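Local coordinates for protein adenosine deaminase (Burkholderia ambifaria, PDB 4GXW) that binds a zinc ion in a TIM-barrel amidohydrolase fold and probably deaminates adenosine, adenine or a related compound, at residues Asp84-Leu94 against Trp117-Ile128. Numbering follows the deposited sequence.
Sequences DRYLLTRPDDL and WNPTGTVRVSGI
One face of the Arg-85 guanidinium carries CG1 of Val-125, 3.7 Å above the plane and over its centre; a bend at chi3 (-65°) folds the long chain back, laying the flat cation over this methyl while its polar rim can still meet solvent. The Trp-117 indole has Pro-119 CA over one face, near the rim, while Leu-94 CD2 approaches obliquely. At its edge, NE1 donates almost in the ring plane to Thr-122 OG1 (2.9 Å). Threonine suits both neighbours, its methyl CG2 meeting Leu-94 CD1 tip to tip. Lacking a side chain, Gly-121 lets the Asp-84 carboxylate settle on the helix backbone, OD2 3.3 Å from its CA. One water bridges Asp-84 OD1, Thr-122 OG1 and Ser-126 OG; a second joins Asp-84 OD1 to Asn-118 O. The short Ser-126 side chain (chi1 -47°) brings OG to Asp-84 O at 2.7 Å, donating to a lone pair in the carbonyl plane. Branched Ile-128 covers two apolar patches, CG2 on Pro-91 CG (3.8 Å) and CD1 on Arg-90 backbone. Helix 119-126 and its flanking residues, following strand 110-117 of the parallel barrel sheet, pack against the end of helix 77-87, the turn after it and the start of helix 91-106, with helix 130-148 touching Leu-94 and Trp-117.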
ATOM      1  N   ASP A  84       1.610  17.990  -2.964  1.00  8.89           N
ATOM      2  CA  ASP A  84       1.318  18.413  -4.335  1.00  9.58           C
ATOM      3  C   ASP A  84       1.315  19.931  -4.489  1.00 10.50           C
ATOM      4  O   ASP A  84       1.861  20.469  -5.448  1.00 11.40           O
ATOM      5  CB  ASP A  84      -0.061  17.907  -4.796  1.00 10.04           C
ATOM      6  CG  ASP A  84      -0.062  16.455  -5.252  1.00 11.16           C
ATOM      7  OD1 ASP A  84       1.002  15.861  -5.484  1.00 11.70           O
ATOM      8  OD2 ASP A  84      -1.176  15.903  -5.396  1.00 17.15           O
ATOM      9  N   ARG A  85       0.676  20.628  -3.556  1.00  9.73           N
ATOM     10  CA  ARG A  85       0.448  22.058  -3.751  1.00 10.27           C
ATOM     11  C   ARG A  85       1.669  22.925  -3.448  1.00 11.55           C
ATOM     12  O   ARG A  85       1.865  23.958  -4.090  1.00 12.54           O
ATOM     13  CB  ARG A  85      -0.782  22.545  -2.967  1.00 11.98           C
ATOM     14  CG  ARG A  85      -1.211  23.973  -3.332  1.00 13.55           C
ATOM     15  CD  ARG A  85      -2.588  24.335  -2.784  1.00 14.01           C
ATOM     16  NE  ARG A  85      -3.648  23.523  -3.375  1.00 14.12           N
ATOM     17  CZ  ARG A  85      -4.169  23.724  -4.582  1.00 14.10           C
ATOM     18  NH1 ARG A  85      -3.725  24.712  -5.347  1.00 15.65           N
ATOM     19  NH2 ARG A  85      -5.133  22.927  -5.025  1.00 12.95           N
ATOM     20  N   TYR A  86       2.492  22.506  -2.488  1.00 10.00           N
ATOM     21  CA  TYR A  86       3.565  23.379  -1.999  1.00 11.87           C
ATOM     22  C   TYR A  86       4.989  22.824  -2.061  1.00 11.89           C
ATOM     23  O   TYR A  86       5.944  23.593  -2.202  1.00 17.29           O
ATOM     24  CB  TYR A  86       3.272  23.827  -0.561  1.00 12.32           C
ATOM     25  CG  TYR A  86       1.977  24.594  -0.423  1.00 12.69           C
ATOM     26  CD1 TYR A  86       1.835  25.842  -1.004  1.00 15.27           C
ATOM     27  CD2 TYR A  86       0.898  24.065   0.270  1.00 14.73           C
ATOM     28  CE1 TYR A  86       0.660  26.557  -0.895  1.00 15.78           C
ATOM     29  CE2 TYR A  86      -0.294  24.774   0.383  1.00 16.16           C
ATOM     30  CZ  TYR A  86      -0.399  26.018  -0.204  1.00 18.38           C
ATOM     31  OH  TYR A  86      -1.566  26.737  -0.105  1.00 18.28           O
ATOM     32  N   LEU A  87       5.144  21.512  -1.945  1.00 11.80           N
ATOM     33  CA  LEU A  87       6.476  20.954  -1.714  1.00 11.05           C
ATOM     34  C   LEU A  87       7.158  20.369  -2.936  1.00 10.52           C
ATOM     35  O   LEU A  87       8.364  20.532  -3.117  1.00 13.17           O
ATOM     36  CB  LEU A  87       6.441  19.873  -0.636  1.00 13.30           C
ATOM     37  CG  LEU A  87       6.713  20.297   0.802  1.00 24.20           C
ATOM     38  CD1 LEU A  87       5.532  21.075   1.322  1.00 21.15           C
ATOM     39  CD2 LEU A  87       7.004  19.079   1.673  1.00 26.26           C
ATOM     40  N   LEU A  88       6.398  19.649  -3.749  1.00 11.05           N
ATOM     41  CA  LEU A  88       6.959  18.968  -4.909  1.00 11.33           C
ATOM     42  C   LEU A  88       6.910  19.941  -6.082  1.00  9.51           C
ATOM     43  O   LEU A  88       5.851  20.153  -6.692  1.00 12.67           O
ATOM     44  CB  LEU A  88       6.162  17.689  -5.206  1.00  9.57           C
ATOM     45  CG  LEU A  88       6.163  16.670  -4.059  1.00  9.80           C
ATOM     46  CD1 LEU A  88       5.147  15.557  -4.294  1.00 11.08           C
ATOM     47  CD2 LEU A  88       7.562  16.090  -3.810  1.00 11.21           C
ATOM     48  N   THR A  89       8.046  20.561  -6.381  1.00  9.30           N
ATOM     49  CA  THR A  89       8.065  21.644  -7.363  1.00  9.45           C
ATOM     50  C   THR A  89       8.931  21.372  -8.593  1.00 11.23           C
ATOM     51  O   THR A  89       8.923  22.167  -9.537  1.00 11.60           O
ATOM     52  CB  THR A  89       8.507  22.981  -6.730  1.00 11.63           C
ATOM     53  OG1 THR A  89       9.866  22.882  -6.293  1.00 11.92           O
ATOM     54  CG2 THR A  89       7.607  23.345  -5.542  1.00 13.30           C
ATOM     55  N   ARG A  90       9.671  20.265  -8.582  1.00 10.64           N
ATOM     56  CA  ARG A  90      10.524  19.880  -9.709  1.00 10.80           C
ATOM     57  C   ARG A  90      10.408  18.388  -9.903  1.00 11.40           C
ATOM     58  O   ARG A  90      10.250  17.659  -8.926  1.00 10.12           O
ATOM     59  CB  ARG A  90      11.995  20.192  -9.423  1.00 16.69           C
ATOM     60  CG  ARG A  90      12.318  21.606  -9.010  1.00 17.00           C
ATOM     61  CD  ARG A  90      13.814  21.766  -8.822  1.00 28.39           C
ATOM     62  NE  ARG A  90      14.183  23.061  -8.252  1.00 23.11           N
ATOM     63  CZ  ARG A  90      15.396  23.599  -8.338  1.00 25.46           C
ATOM     64  NH1 ARG A  90      16.367  22.952  -8.966  1.00 19.22           N
ATOM     65  NH2 ARG A  90      15.641  24.784  -7.792  1.00 30.48           N
ATOM     66  N   PRO A  91      10.522  17.912 -11.155  1.00  9.68           N
ATOM     67  CA  PRO A  91      10.542  16.463 -11.397  1.00  9.92           C
ATOM     68  C   PRO A  91      11.533  15.746 -10.500  1.00 10.48           C
ATOM     69  O   PRO A  91      11.231  14.650 -10.018  1.00 11.24           O
ATOM     70  CB  PRO A  91      11.000  16.361 -12.855  1.00 12.05           C
ATOM     71  CG  PRO A  91      10.486  17.612 -13.487  1.00 10.79           C
ATOM     72  CD  PRO A  91      10.563  18.685 -12.412  1.00  9.31           C
ATOM     73  N   ASP A  92      12.691  16.347 -10.256  1.00 10.53           N
ATOM     74  CA  ASP A  92      13.706  15.673  -9.450  1.00 11.22           C
ATOM     75  C   ASP A  92      13.248  15.342  -8.026  1.00 10.97           C
ATOM     76  O   ASP A  92      13.759  14.411  -7.404  1.00 10.28           O
ATOM     77  CB  ASP A  92      15.014  16.464  -9.417  1.00 11.91           C
ATOM     78  CG  ASP A  92      16.151  15.646  -8.862  1.00 16.95           C
ATOM     79  OD1 ASP A  92      16.669  14.780  -9.593  1.00 22.32           O
ATOM     80  OD2 ASP A  92      16.513  15.842  -7.688  1.00 16.46           O
ATOM     81  N   ASP A  93      12.284  16.094  -7.508  1.00  9.94           N
ATOM     82  CA  ASP A  93      11.735  15.812  -6.187  1.00  9.66           C
ATOM     83  C   ASP A  93      11.018  14.465  -6.184  1.00  9.10           C
ATOM     84  O   ASP A  93      11.094  13.715  -5.204  1.00 10.29           O
ATOM     85  CB  ASP A  93      10.756  16.906  -5.765  1.00  9.53           C
ATOM     86  CG  ASP A  93      11.407  18.265  -5.648  1.00 11.38           C
ATOM     87  OD1 ASP A  93      12.646  18.359  -5.462  1.00 12.84           O
ATOM     88  OD2 ASP A  93      10.662  19.265  -5.741  1.00 12.75           O
ATOM     89  N   LEU A  94      10.330  14.155  -7.281  1.00  9.47           N
ATOM     90  CA  LEU A  94       9.644  12.874  -7.438  1.00  9.59           C
ATOM     91  C   LEU A  94      10.649  11.734  -7.565  1.00  9.70           C
ATOM     92  O   LEU A  94      10.437  10.652  -7.010  1.00  9.44           O
ATOM     93  CB  LEU A  94       8.718  12.903  -8.651  1.00  9.39           C
ATOM     94  CG  LEU A  94       7.553  13.886  -8.510  1.00 12.37           C
ATOM     95  CD1 LEU A  94       6.824  14.068  -9.834  1.00 14.76           C
ATOM     96  CD2 LEU A  94       6.586  13.433  -7.443  1.00 16.03           C
ATOM     97  N   TRP A 117       0.925   6.652  -7.308  1.00  7.76           N
ATOM     98  CA  TRP A 117       1.235   8.070  -7.491  1.00  7.59           C
ATOM     99  C   TRP A 117       0.061   8.687  -8.228  1.00  9.37           C
ATOM    100  O   TRP A 117      -0.413   8.106  -9.206  1.00 10.18           O
ATOM    101  CB  TRP A 117       2.512   8.230  -8.321  1.00  9.16           C
ATOM    102  CG  TRP A 117       2.668   9.570  -9.005  1.00  7.80           C
ATOM    103  CD1 TRP A 117       2.724  10.807  -8.409  1.00  8.43           C
ATOM    104  CD2 TRP A 117       2.804   9.804 -10.415  1.00  8.21           C
ATOM    105  NE1 TRP A 117       2.884  11.792  -9.370  1.00  8.49           N
ATOM    106  CE2 TRP A 117       2.949  11.194 -10.603  1.00  8.13           C
ATOM    107  CE3 TRP A 117       2.841   8.963 -11.534  1.00  8.93           C
ATOM    108  CZ2 TRP A 117       3.091  11.761 -11.866  1.00  9.10           C
ATOM    109  CZ3 TRP A 117       2.998   9.526 -12.780  1.00  8.64           C
ATOM    110  CH2 TRP A 117       3.123  10.912 -12.937  1.00  9.30           C
ATOM    111  N   ASN A 118      -0.423   9.838  -7.759  1.00  8.71           N
ATOM    112  CA  ASN A 118      -1.522  10.538  -8.435  1.00  9.91           C
ATOM    113  C   ASN A 118      -1.018  11.594  -9.417  1.00  9.68           C
ATOM    114  O   ASN A 118      -0.591  12.677  -9.019  1.00 10.12           O
ATOM    115  CB  ASN A 118      -2.457  11.213  -7.431  1.00 12.67           C
ATOM    116  CG  ASN A 118      -3.020  10.259  -6.409  1.00 12.70           C
ATOM    117  OD1 ASN A 118      -2.499  10.168  -5.291  1.00 13.97           O
ATOM    118  ND2 ASN A 118      -4.105   9.558  -6.764  1.00 10.72           N
ATOM    119  N   PRO A 119      -1.076  11.288 -10.719  1.00  7.81           N
ATOM    120  CA  PRO A 119      -0.594  12.277 -11.695  1.00  8.92           C
ATOM    121  C   PRO A 119      -1.440  13.540 -11.791  1.00  8.73           C
ATOM    122  O   PRO A 119      -0.914  14.572 -12.204  1.00  9.55           O
ATOM    123  CB  PRO A 119      -0.656  11.530 -13.030  1.00 11.92           C
ATOM    124  CG  PRO A 119      -0.874  10.098 -12.698  1.00 15.17           C
ATOM    125  CD  PRO A 119      -1.518  10.035 -11.351  1.00 10.00           C
ATOM    126  N   THR A 120      -2.724  13.464 -11.442  1.00  9.05           N
ATOM    127  CA  THR A 120      -3.578  14.643 -11.539  1.00  8.99           C
ATOM    128  C   THR A 120      -3.041  15.787 -10.682  1.00  8.39           C
ATOM    129  O   THR A 120      -2.878  16.913 -11.166  1.00  9.69           O
ATOM    130  CB  THR A 120      -5.036  14.328 -11.162  1.00 10.06           C
ATOM    131  OG1 THR A 120      -5.525  13.280 -12.003  1.00 10.22           O
ATOM    132  CG2 THR A 120      -5.915  15.558 -11.319  1.00 12.11           C
ATOM    133  N   GLY A 121      -2.738  15.500  -9.420  1.00  9.08           N
ATOM    134  CA  GLY A 121      -2.153  16.500  -8.542  1.00 10.13           C
ATOM    135  C   GLY A 121      -0.833  17.036  -9.074  1.00  9.43           C
ATOM    136  O   GLY A 121      -0.585  18.239  -9.053  1.00 10.13           O
ATOM    137  N   THR A 122       0.024  16.152  -9.564  1.00  8.46           N
ATOM    138  CA  THR A 122       1.326  16.576 -10.054  1.00  8.76           C
ATOM    139  C   THR A 122       1.205  17.496 -11.272  1.00  8.68           C
ATOM    140  O   THR A 122       1.840  18.550 -11.330  1.00  9.61           O
ATOM    141  CB  THR A 122       2.187  15.352 -10.376  1.00  7.99           C
ATOM    142  OG1 THR A 122       2.381  14.605  -9.168  1.00  9.96           O
ATOM    143  CG2 THR A 122       3.530  15.770 -10.955  1.00 10.10           C
ATOM    144  N   VAL A 123       0.400  17.093 -12.247  1.00  8.82           N
ATOM    145  CA  VAL A 123       0.267  17.875 -13.476  1.00  9.43           C
ATOM    146  C   VAL A 123      -0.553  19.154 -13.264  1.00  8.78           C
ATOM    147  O   VAL A 123      -0.127  20.242 -13.660  1.00  9.75           O
ATOM    148  CB  VAL A 123      -0.347  17.037 -14.625  1.00 10.00           C
ATOM    149  CG1 VAL A 123      -0.503  17.884 -15.879  1.00 11.96           C
ATOM    150  CG2 VAL A 123       0.516  15.818 -14.919  1.00 10.62           C
ATOM    151  N   ARG A 124      -1.712  19.024 -12.621  1.00  9.01           N
ATOM    152  CA  ARG A 124      -2.638  20.149 -12.494  1.00 10.57           C
ATOM    153  C   ARG A 124      -2.306  21.092 -11.349  1.00 11.21           C
ATOM    154  O   ARG A 124      -2.563  22.288 -11.446  1.00 13.69           O
ATOM    155  CB  ARG A 124      -4.078  19.659 -12.314  1.00 10.24           C
ATOM    156  CG  ARG A 124      -4.552  18.619 -13.317  1.00 12.01           C
ATOM    157  CD  ARG A 124      -4.550  19.122 -14.747  1.00 14.53           C
ATOM    158  NE  ARG A 124      -5.239  18.161 -15.606  1.00 14.97           N
ATOM    159  CZ  ARG A 124      -5.006  17.992 -16.904  1.00 14.18           C
ATOM    160  NH1 ARG A 124      -4.085  18.719 -17.523  1.00 16.31           N
ATOM    161  NH2 ARG A 124      -5.697  17.081 -17.576  1.00 15.38           N
ATOM    162  N   VAL A 125      -1.782  20.558 -10.248  1.00 10.93           N
ATOM    163  CA  VAL A 125      -1.532  21.388  -9.073  1.00 11.23           C
ATOM    164  C   VAL A 125      -0.050  21.755  -8.953  1.00 10.33           C
ATOM    165  O   VAL A 125       0.282  22.935  -8.861  1.00 11.90           O
ATOM    166  CB  VAL A 125      -2.083  20.744  -7.784  1.00  8.94           C
ATOM    167  CG1 VAL A 125      -1.747  21.599  -6.575  1.00 14.47           C
ATOM    168  CG2 VAL A 125      -3.589  20.557  -7.899  1.00 13.41           C
ATOM    169  N   SER A 126       0.839  20.764  -8.990  1.00  9.04           N
ATOM    170  CA  SER A 126       2.271  21.076  -8.951  1.00 11.06           C
ATOM    171  C   SER A 126       2.753  21.741 -10.237  1.00 12.02           C
ATOM    172  O   SER A 126       3.755  22.449 -10.229  1.00 11.64           O
ATOM    173  CB  SER A 126       3.113  19.828  -8.671  1.00  9.54           C
ATOM    174  OG  SER A 126       2.589  19.075  -7.594  1.00  9.24           O
ATOM    175  N   GLY A 127       2.044  21.509 -11.340  1.00  9.67           N
ATOM    176  CA  GLY A 127       2.406  22.086 -12.628  1.00 10.39           C
ATOM    177  C   GLY A 127       3.644  21.456 -13.250  1.00  9.62           C
ATOM    178  O   GLY A 127       4.451  22.139 -13.888  1.00 11.06           O
ATOM    179  N   ILE A 128       3.810  20.157 -13.031  1.00  9.50           N
ATOM    180  CA  ILE A 128       4.905  19.403 -13.630  1.00 10.37           C
ATOM    181  C   ILE A 128       4.328  18.498 -14.714  1.00  9.66           C
ATOM    182  O   ILE A 128       3.462  17.673 -14.435  1.00 10.65           O
ATOM    183  CB  ILE A 128       5.620  18.538 -12.584  1.00 10.52           C
ATOM    184  CG1 ILE A 128       6.198  19.422 -11.471  1.00 12.77           C
ATOM    185  CG2 ILE A 128       6.721  17.714 -13.236  1.00 13.65           C
ATOM    186  CD1 ILE A 128       6.756  18.639 -10.292  1.00 14.67           C
TER
HETATM  187  O   HOH W   1       3.149  16.282  -7.163  1.00 11.24           O
HETATM  188  O   HOH W   2       0.770  13.284  -6.553  1.00 16.32           O